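Local structure of lasso peptide isopeptidase AtxE2 (Asticcacaulis excentricus, 5TXE) at residues 99-103 against 154-160; 551-557 against 612-617; 602-608 against 628-634. The protein hydrolyses the isopeptide bond of the lasso peptides astexin-2 and astexin-3, recognising their knotted shape and converting them to linear peptides. The protein carries 1 engineered substitution. The contacts are given in a common frame with arbitrary orientation. Numbering follows the deposited sequence.

Contact 1 (99-103 against 154-160); sequences AIDVD and WRASVKG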
loop_
_atom_site.group_PDB
_atom_site.type_symbol
_atom_site.label_atom_id
_atom_site.label_comp_id
_atom_site.label_asym_id
_atom_site.label_seq_id
_atom_site.Cartn_x
_atom_site.Cartn_y
_atom_site.Cartn_z
ATOM N N ALA A 99 -11.792 -15.062 -20.111
ATOM C CA ALA A 99 -12.294 -13.819 -19.561
ATOM C C ALA A 99 -12.751 -12.907 -20.675
ATOM O O ALA A 99 -12.223 -12.955 -21.762
ATOM C CB ALA A 99 -11.184 -13.122 -18.798
ATOM N N ILE A 100 -13.704 -12.055 -20.357
ATOM C CA ILE A 100 -14.307 -11.110 -21.245
ATOM C C ILE A 100 -14.101 -9.710 -20.641
ATOM O O ILE A 100 -14.388 -9.520 -19.469
ATOM C CB ILE A 100 -15.868 -11.305 -21.287
ATOM C CG1 ILE A 100 -16.271 -12.628 -21.940
ATOM C CG2 ILE A 100 -16.547 -10.165 -22.030
ATOM C CD1 ILE A 100 -15.520 -12.906 -23.225
ATOM N N ASP A 101 -13.701 -8.728 -21.442
ATOM C CA ASP A 101 -13.716 -7.325 -21.012
ATOM C C ASP A 101 -15.112 -6.799 -21.174
ATOM O O ASP A 101 -15.616 -6.765 -22.280
ATOM C CB ASP A 101 -12.742 -6.525 -21.871
ATOM C CG ASP A 101 -11.272 -6.919 -21.617
ATOM O OD1 ASP A 101 -10.940 -7.394 -20.510
ATOM O OD2 ASP A 101 -10.413 -6.735 -22.522
ATOM N N VAL A 102 -15.759 -6.367 -20.106
ATOM C CA VAL A 102 -17.098 -5.828 -20.239
ATOM C C VAL A 102 -17.153 -4.302 -20.225
ATOM O O VAL A 102 -18.238 -3.714 -20.391
ATOM C CB VAL A 102 -18.044 -6.374 -19.141
ATOM C CG1 VAL A 102 -18.083 -7.882 -19.177
ATOM C CG2 VAL A 102 -17.645 -5.933 -17.737
ATOM N N ASP A 103 -16.019 -3.656 -19.941
ATOM C CA ASP A 103 -15.856 -2.202 -20.080
ATOM C C ASP A 103 -14.361 -1.962 -20.187
ATOM O O ASP A 103 -13.573 -2.762 -19.669
ATOM C CB ASP A 103 -16.394 -1.427 -18.863
ATOM C CG ASP A 103 -16.341 0.108 -19.065
ATOM O OD1 ASP A 103 -16.332 0.541 -20.243
ATOM O OD2 ASP A 103 -16.327 0.892 -18.059
ATOM N N TRP A 154 -21.278 3.541 -13.488
ATOM C CA TRP A 154 -21.451 2.956 -14.758
ATOM C C TRP A 154 -22.154 1.611 -14.573
ATOM O O TRP A 154 -22.049 0.983 -13.534
ATOM C CB TRP A 154 -20.103 2.738 -15.486
ATOM C CG TRP A 154 -19.505 4.017 -16.087
ATOM C CD1 TRP A 154 -19.242 5.156 -15.426
ATOM C CD2 TRP A 154 -19.122 4.238 -17.439
ATOM N NE1 TRP A 154 -18.729 6.095 -16.282
ATOM C CE2 TRP A 154 -18.626 5.548 -17.524
ATOM C CE3 TRP A 154 -19.139 3.445 -18.599
ATOM C CZ2 TRP A 154 -18.130 6.097 -18.709
ATOM C CZ3 TRP A 154 -18.682 4.007 -19.795
ATOM C CH2 TRP A 154 -18.204 5.328 -19.838
ATOM N N ARG A 155 -22.838 1.197 -15.631
ATOM C CA ARG A 155 -23.534 -0.076 -15.720
ATOM C C ARG A 155 -23.057 -0.833 -16.913
ATOM O O ARG A 155 -23.035 -0.298 -17.995
ATOM C CB ARG A 155 -25.011 0.204 -15.865
ATOM C CG ARG A 155 -25.856 -1.041 -16.062
ATOM C CD ARG A 155 -27.281 -0.573 -16.122
ATOM N NE ARG A 155 -28.174 -1.684 -16.342
ATOM C CZ ARG A 155 -28.608 -2.054 -17.536
ATOM N NH1 ARG A 155 -28.225 -1.380 -18.623
ATOM N NH2 ARG A 155 -29.421 -3.105 -17.641
ATOM N N ALA A 156 -22.642 -2.059 -16.730
ATOM C CA ALA A 156 -22.105 -2.859 -17.813
ATOM C C ALA A 156 -22.897 -4.177 -17.980
ATOM O O ALA A 156 -23.245 -4.816 -16.999
ATOM C CB ALA A 156 -20.650 -3.197 -17.562
ATOM N N SER A 157 -23.086 -4.620 -19.224
ATOM C CA SER A 157 -23.650 -5.945 -19.502
ATOM C C SER A 157 -22.581 -7.001 -19.369
ATOM O O SER A 157 -21.466 -6.825 -19.841
ATOM C CB SER A 157 -24.284 -5.980 -20.895
ATOM O OG SER A 157 -24.725 -7.272 -21.234
ATOM N N VAL A 158 -22.897 -8.119 -18.723
ATOM C CA VAL A 158 -21.854 -9.098 -18.373
ATOM C C VAL A 158 -21.398 -10.053 -19.471
ATOM O O VAL A 158 -20.365 -10.722 -19.297
ATOM C CB VAL A 158 -22.207 -9.970 -17.149
ATOM C CG1 VAL A 158 -22.548 -9.107 -15.935
ATOM C CG2 VAL A 158 -23.326 -10.956 -17.489
ATOM N N LYS A 159 -22.068 -10.130 -20.614
ATOM C CA LYS A 159 -21.455 -10.947 -21.682
ATOM C C LYS A 159 -20.612 -10.079 -22.655
ATOM O O LYS A 159 -20.057 -10.611 -23.624
ATOM C CB LYS A 159 -22.462 -11.875 -22.400
ATOM C CG LYS A 159 -22.564 -13.304 -21.824
ATOM C CD LYS A 159 -23.944 -13.949 -22.049
ATOM C CE LYS A 159 -24.296 -14.948 -20.925
ATOM N NZ LYS A 159 -25.353 -15.945 -21.298
ATOM N N GLY A 160 -20.498 -8.767 -22.378
ATOM C CA GLY A 160 -19.571 -7.889 -23.103
ATOM C C GLY A 160 -20.135 -6.811 -23.974
ATOM O O GLY A 160 -19.388 -6.100 -24.641
#

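Contact 2 (551-557 against 612-617); sequences CCTDSFT and LGALPG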
loop_
_atom_site.group_PDB
_atom_site.type_symbol
_atom_site.label_atom_id
_atom_site.label_comp_id
_atom_site.label_asym_id
_atom_site.label_seq_id
_atom_site.Cartn_x
_atom_site.Cartn_y
_atom_site.Cartn_z
ATOM N N CYS A 551 11.690 14.182 1.445
ATOM C CA CYS A 551 12.508 14.763 2.463
ATOM C C CYS A 551 11.677 15.978 2.988
ATOM O O CYS A 551 10.865 16.549 2.238
ATOM C CB CYS A 551 13.856 15.149 1.855
ATOM S SG CYS A 551 15.198 15.296 3.064
ATOM N N CYS A 552 11.760 16.324 4.270
ATOM C CA CYS A 552 12.732 15.751 5.241
ATOM C C CYS A 552 12.056 15.381 6.527
ATOM O O CYS A 552 10.879 15.709 6.773
ATOM C CB CYS A 552 13.808 16.797 5.539
ATOM S SG CYS A 552 14.842 17.124 4.083
ATOM N N THR A 553 12.785 14.689 7.379
ATOM C CA THR A 553 12.266 14.415 8.710
ATOM C C THR A 553 12.787 15.475 9.656
ATOM O O THR A 553 13.879 15.292 10.275
ATOM C CB THR A 553 12.665 12.996 9.153
ATOM O OG1 THR A 553 12.314 12.058 8.126
ATOM C CG2 THR A 553 11.988 12.683 10.451
ATOM N N ASP A 554 12.076 16.597 9.714
ATOM C CA ASP A 554 12.572 17.813 10.391
ATOM C C ASP A 554 11.414 18.663 10.801
ATOM O O ASP A 554 10.272 18.364 10.397
ATOM C CB ASP A 554 13.627 18.578 9.555
ATOM C CG ASP A 554 13.079 19.247 8.251
ATOM O OD1 ASP A 554 11.895 19.056 7.868
ATOM O OD2 ASP A 554 13.894 19.957 7.570
ATOM N N SER A 555 11.657 19.672 11.638
ATOM C CA SER A 555 10.564 20.523 12.112
ATOM C C SER A 555 9.923 21.282 10.975
ATOM O O SER A 555 8.704 21.500 10.982
ATOM C CB SER A 555 10.986 21.535 13.203
ATOM O OG SER A 555 12.007 22.358 12.701
ATOM N N PHE A 556 10.719 21.676 9.987
ATOM C CA PHE A 556 10.160 22.443 8.906
ATOM C C PHE A 556 9.047 21.641 8.230
ATOM O O PHE A 556 7.895 22.088 8.088
ATOM C CB PHE A 556 11.213 22.802 7.912
ATOM C CG PHE A 556 10.642 23.537 6.730
ATOM C CD1 PHE A 556 10.219 24.814 6.857
ATOM C CD2 PHE A 556 10.515 22.924 5.512
ATOM C CE1 PHE A 556 9.684 25.504 5.781
ATOM C CE2 PHE A 556 9.966 23.588 4.430
ATOM C CZ PHE A 556 9.559 24.916 4.557
ATOM N N THR A 557 9.371 20.411 7.895
ATOM C CA THR A 557 8.397 19.567 7.222
ATOM C C THR A 557 7.236 19.203 8.149
ATOM O O THR A 557 6.072 19.280 7.761
ATOM C CB THR A 557 9.057 18.280 6.649
ATOM O OG1 THR A 557 10.118 18.619 5.748
ATOM C CG2 THR A 557 8.088 17.484 5.931
ATOM N N LEU A 612 8.406 20.905 -1.247
ATOM C CA LEU A 612 8.685 22.075 -0.499
ATOM C C LEU A 612 9.389 21.733 0.819
ATOM O O LEU A 612 10.292 22.454 1.257
ATOM C CB LEU A 612 7.419 22.840 -0.160
ATOM C CG LEU A 612 6.760 23.567 -1.348
ATOM C CD1 LEU A 612 5.463 24.223 -0.930
ATOM C CD2 LEU A 612 7.709 24.588 -1.893
ATOM N N GLY A 613 8.951 20.632 1.403
ATOM C CA GLY A 613 9.545 20.044 2.595
ATOM C C GLY A 613 11.010 19.722 2.496
ATOM O O GLY A 613 11.732 19.759 3.511
ATOM N N ALA A 614 11.487 19.501 1.278
ATOM C CA ALA A 614 12.840 19.113 1.097
ATOM C C ALA A 614 13.774 20.299 1.030
ATOM O O ALA A 614 15.003 20.162 1.172
ATOM C CB ALA A 614 12.981 18.305 -0.171
ATOM N N LEU A 615 13.217 21.485 0.826
ATOM C CA LEU A 615 14.055 22.578 0.440
ATOM C C LEU A 615 15.044 23.062 1.480
ATOM O O LEU A 615 16.179 23.316 1.119
ATOM C CB LEU A 615 13.214 23.720 -0.118
ATOM C CG LEU A 615 12.558 23.399 -1.471
ATOM C CD1 LEU A 615 11.759 24.595 -1.946
ATOM C CD2 LEU A 615 13.591 23.060 -2.554
ATOM N N PRO A 616 14.638 23.290 2.720
ATOM C CA PRO A 616 15.706 23.746 3.651
ATOM C C PRO A 616 16.866 22.747 3.765
ATOM O O PRO A 616 18.022 23.110 3.632
ATOM C CB PRO A 616 14.963 23.883 5.003
ATOM C CG PRO A 616 13.565 24.180 4.576
ATOM C CD PRO A 616 13.316 23.386 3.329
ATOM N N GLY A 617 16.519 21.490 3.934
ATOM C CA GLY A 617 17.501 20.427 3.948
ATOM C C GLY A 617 18.360 20.392 2.720
ATOM O O GLY A 617 19.604 20.350 2.796
HETATM O O HOH W 1 14.213 20.363 4.855
#

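Contact 3 (602-608 against 628-634); sequences LLIQSAD and VELIIYP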
loop_
_atom_site.group_PDB
_atom_site.type_symbol
_atom_site.label_atom_id
_atom_site.label_comp_id
_atom_site.label_asym_id
_atom_site.label_seq_id
_atom_site.Cartn_x
_atom_site.Cartn_y
_atom_site.Cartn_z
ATOM N N LEU A 602 22.985 11.303 -2.030
ATOM C CA LEU A 602 21.551 11.147 -1.859
ATOM C C LEU A 602 20.805 11.750 -3.050
ATOM O O LEU A 602 21.000 12.944 -3.413
ATOM C CB LEU A 602 21.148 11.886 -0.623
ATOM C CG LEU A 602 19.653 11.936 -0.346
ATOM C CD1 LEU A 602 19.103 10.547 -0.128
ATOM C CD2 LEU A 602 19.331 12.820 0.843
ATOM N N LEU A 603 19.976 10.919 -3.656
ATOM C CA LEU A 603 19.056 11.315 -4.670
ATOM C C LEU A 603 17.652 11.372 -4.118
ATOM O O LEU A 603 17.194 10.382 -3.553
ATOM C CB LEU A 603 19.105 10.356 -5.820
ATOM C CG LEU A 603 18.089 10.601 -6.927
ATOM C CD1 LEU A 603 18.388 11.854 -7.679
ATOM C CD2 LEU A 603 18.171 9.456 -7.912
ATOM N N ILE A 604 16.959 12.509 -4.300
ATOM C CA ILE A 604 15.554 12.637 -3.871
ATOM C C ILE A 604 14.655 12.771 -5.111
ATOM O O ILE A 604 14.821 13.701 -5.917
ATOM C CB ILE A 604 15.355 13.876 -2.965
ATOM C CG1 ILE A 604 16.356 13.862 -1.789
ATOM C CG2 ILE A 604 13.968 13.964 -2.401
ATOM C CD1 ILE A 604 16.605 15.237 -1.190
ATOM N N GLN A 605 13.692 11.880 -5.246
ATOM C CA GLN A 605 12.834 11.874 -6.418
ATOM C C GLN A 605 11.466 12.186 -5.911
ATOM O O GLN A 605 10.696 11.276 -5.541
ATOM C CB GLN A 605 12.903 10.532 -7.112
ATOM C CG GLN A 605 14.274 10.273 -7.724
ATOM C CD GLN A 605 14.247 9.415 -8.965
ATOM O OE1 GLN A 605 13.898 9.911 -10.068
ATOM N NE2 GLN A 605 14.690 8.157 -8.848
ATOM N N SER A 606 11.161 13.481 -5.819
ATOM C CA SER A 606 9.975 13.930 -5.102
ATOM C C SER A 606 8.808 14.313 -6.000
ATOM O O SER A 606 8.996 14.870 -7.066
ATOM C CB SER A 606 10.366 15.158 -4.252
ATOM O OG SER A 606 9.312 15.606 -3.436
ATOM N N ALA A 607 7.605 14.056 -5.528
ATOM C CA ALA A 607 6.406 14.692 -6.064
ATOM C C ALA A 607 6.454 16.181 -5.794
ATOM O O ALA A 607 7.005 16.587 -4.763
ATOM C CB ALA A 607 5.182 14.109 -5.403
ATOM N N ASP A 608 5.944 16.993 -6.725
ATOM C CA ASP A 608 5.798 18.394 -6.470
ATOM C C ASP A 608 5.013 18.637 -5.203
ATOM O O ASP A 608 5.263 19.584 -4.464
ATOM C CB ASP A 608 5.211 19.190 -7.653
ATOM C CG ASP A 608 3.865 18.665 -8.159
ATOM O OD1 ASP A 608 3.289 17.632 -7.674
ATOM O OD2 ASP A 608 3.369 19.324 -9.107
ATOM N N VAL A 628 24.163 15.732 -3.230
ATOM C CA VAL A 628 22.736 15.591 -3.147
ATOM C C VAL A 628 22.132 16.089 -4.491
ATOM O O VAL A 628 22.665 16.987 -5.125
ATOM C CB VAL A 628 22.189 16.417 -1.995
ATOM C CG1 VAL A 628 22.422 17.892 -2.220
ATOM C CG2 VAL A 628 20.692 16.205 -1.778
ATOM N N GLU A 629 21.035 15.483 -4.913
ATOM C CA GLU A 629 20.302 15.923 -6.110
ATOM C C GLU A 629 18.835 15.688 -5.825
ATOM O O GLU A 629 18.448 14.687 -5.194
ATOM C CB GLU A 629 20.741 15.142 -7.336
ATOM C CG GLU A 629 19.978 15.516 -8.582
ATOM C CD GLU A 629 20.631 15.067 -9.865
ATOM O OE1 GLU A 629 20.108 14.137 -10.519
ATOM O OE2 GLU A 629 21.663 15.654 -10.255
ATOM N N LEU A 630 18.024 16.638 -6.285
ATOM C CA LEU A 630 16.575 16.618 -6.096
ATOM C C LEU A 630 15.899 16.706 -7.454
ATOM O O LEU A 630 16.230 17.567 -8.299
ATOM C CB LEU A 630 16.157 17.818 -5.222
ATOM C CG LEU A 630 14.679 18.217 -5.130
ATOM C CD1 LEU A 630 13.863 17.107 -4.485
ATOM C CD2 LEU A 630 14.474 19.440 -4.283
ATOM N N ILE A 631 14.957 15.813 -7.664
ATOM C CA ILE A 631 14.221 15.744 -8.883
ATOM C C ILE A 631 12.808 16.028 -8.517
ATOM O O ILE A 631 12.331 15.530 -7.528
ATOM C CB ILE A 631 14.242 14.354 -9.511
ATOM C CG1 ILE A 631 15.671 13.836 -9.684
ATOM C CG2 ILE A 631 13.552 14.334 -10.872
ATOM C CD1 ILE A 631 16.583 14.607 -10.672
ATOM N N ILE A 632 12.103 16.813 -9.331
ATOM C CA ILE A 632 10.714 17.122 -9.046
ATOM C C ILE A 632 9.813 16.603 -10.141
ATOM O O ILE A 632 10.080 16.855 -11.310
ATOM C CB ILE A 632 10.583 18.656 -8.931
ATOM C CG1 ILE A 632 11.383 19.097 -7.724
ATOM C CG2 ILE A 632 9.105 19.096 -8.769
ATOM C CD1 ILE A 632 11.755 20.521 -7.843
ATOM N N TYR A 633 8.695 15.958 -9.778
ATOM C CA TYR A 633 7.710 15.491 -10.762
ATOM C C TYR A 633 6.396 16.235 -10.639
ATOM O O TYR A 633 5.810 16.298 -9.536
ATOM C CB TYR A 633 7.473 13.968 -10.529
ATOM C CG TYR A 633 8.664 13.077 -10.839
ATOM C CD1 TYR A 633 9.677 12.847 -9.918
ATOM C CD2 TYR A 633 8.779 12.479 -12.035
ATOM C CE1 TYR A 633 10.764 12.062 -10.216
ATOM C CE2 TYR A 633 9.873 11.698 -12.352
ATOM C CZ TYR A 633 10.861 11.486 -11.440
ATOM O OH TYR A 633 11.913 10.624 -11.810
ATOM N N PRO A 634 5.851 16.734 -11.755
ATOM C CA PRO A 634 4.628 17.518 -11.681
ATOM C C PRO A 634 3.355 16.719 -11.505
ATOM O O PRO A 634 3.229 15.586 -12.017
ATOM C CB PRO A 634 4.582 18.240 -13.022
ATOM C CG PRO A 634 5.295 17.276 -13.950
ATOM C CD PRO A 634 6.383 16.666 -13.111
#

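Contact 1 (99-103 against 154-160)
Val102 and Asp103 form a classic beta bulge, both facing Met88 of the neighbouring strand 83-92, where strand 100-103 meets strand 154-157 of the next blade-like sheet of the N-terminal beta-propeller. The axes stay at least 6.6 Å apart with no hydrogen bond across; mainly, Val102 and Ile100 pack on the backbone of 156-160. Val102 sits at the centre: its CB lies 3.5 Å from Ser157 O, its CG1 3.6 Å from Val158 O, and its CG2 4.1 Å from Ala156 CB. The type I turn Ser157 to Gly160 curls past it, bringing Gly160 CA to 3.9 Å from Ile100 CG2. Gly160 has phi/psi of 113/5, which calls for glycine, and a CB there would also crowd Ile100. At the other end Asp103 OD2 comes within 3.8 Å of Trp154 CE3; it is hydrogen-bonded to Tyr143 OH and salt-bridged to Arg145, which also makes a cation-pi contact with Trp154. Successive blades thus meet by van der Waals packing, the Asp103 carboxylate being satisfied elsewhere.

Contact 2 (551-557 against 612-617)
Leu612 opens 612-617 with its carbonyl O at the edge of the Phe556 ring, 3.4 Å from CE2. Gly613 follows, pressed so closely against 551-557 that a CB would crowd both Thr557 OG1 and Cys551 O. Its carbonyl O lies 3.0 Å from Thr557 OG1, but that hydroxyl donates to Asp554 OD1 (2.8 Å) and accepts from Cys552 N (3.2 Å). Asp554 is the N-cap of helix 555-560, its OD1 also taking Thr557 N at 2.9 Å; this capped helix start, in the alpha/beta-hydrolase domain, leads on to Asn562, which binds astexin-3. Ala614 CB packs 3.9 Å from Cys551 CB, beside the vicinal disulfide Cys551-Cys552, with a cis peptide bond between the two residues. Pro616 lays CG over the face of Phe556, 3.6 Å from the ring centroid, a CH-pi contact. At Gly617, where a CB would clash with Cys552 SG, the backbone N donates to a water (2.7 Å) that donates to Gly613 O (2.9 Å) and Asp554 OD2 (2.8 Å).

Contact 3 (602-608 against 628-634)
Ile604 is the middle of the apolar face it shares with Leu602, Val628 and Leu630: its CG2 is 3.8 Å from Leu630 CD1 and its CD1 4.2 Å from Val628 CG2, with helix 615-623 packing on Val628 and Leu630. On the other face Leu603 CD1 touches Ile631 CG1 at 3.9 Å, under helix 643-662. Between these faces the backbones pair in parallel register, Leu602 with Val628 through Ala607 with Tyr633, and the axes diverge by only 16°. The hydrogen bonds zigzag from strand to strand: Glu629 N to Leu602 O (2.9 Å), Ile604 N to Glu629 O (2.8 Å), Ile631 N to Ile604 O (2.7 Å), Ser606 N to Ile631 O (2.9 Å), Tyr633 N to Ser606 O (2.9 Å), and last Asp608 N to Tyr633 O (2.9 Å), just past the strand end. With helices 608-611 and 615-623 between them, these are the final two strands of the alpha/beta-hydrolase sheet, joined by a beta-alpha-beta crossover. Farther out, Tyr633 OH donates to Gln605 OE1 at 2.7 Å, and Arg652 NH1 is also hydrogen-bonded to that oxygen. Glu629 turns to a salt bridge with Arg677, and Asp608 accepts from the backbone N of Asn635 and Glu636. Ladder and Asp608 bonds thus tie together the C-terminal ends of both strands, beyond which lie Glu610 and His638, probably the charge-relay residues, as in other alpha/beta-hydrolases.

In the fold
From the N terminus, contact 1 comes first, closing a loop of 50 residues without helix and joining two successive blades of the beta-propeller on the far side of the molecule from contact 2. It is complete long before the others begin; its centre lies about 47 Å from that of contact 2 and 41 Å from that of contact 3. Past residue 550 the pattern changes: 551-557, 602-608, 612-617 and 628-634 alternate, so contacts 2 and 3 cross, with centres about 13 Å apart. Cys551 CB meets Ile604 CD1 at 4.1 Å, and Leu615 CD2 meets Leu630 CD2 at 4.1 Å. Together they bind the loop after strand 545-548 and helix 615-623 to the hydrolase sheet.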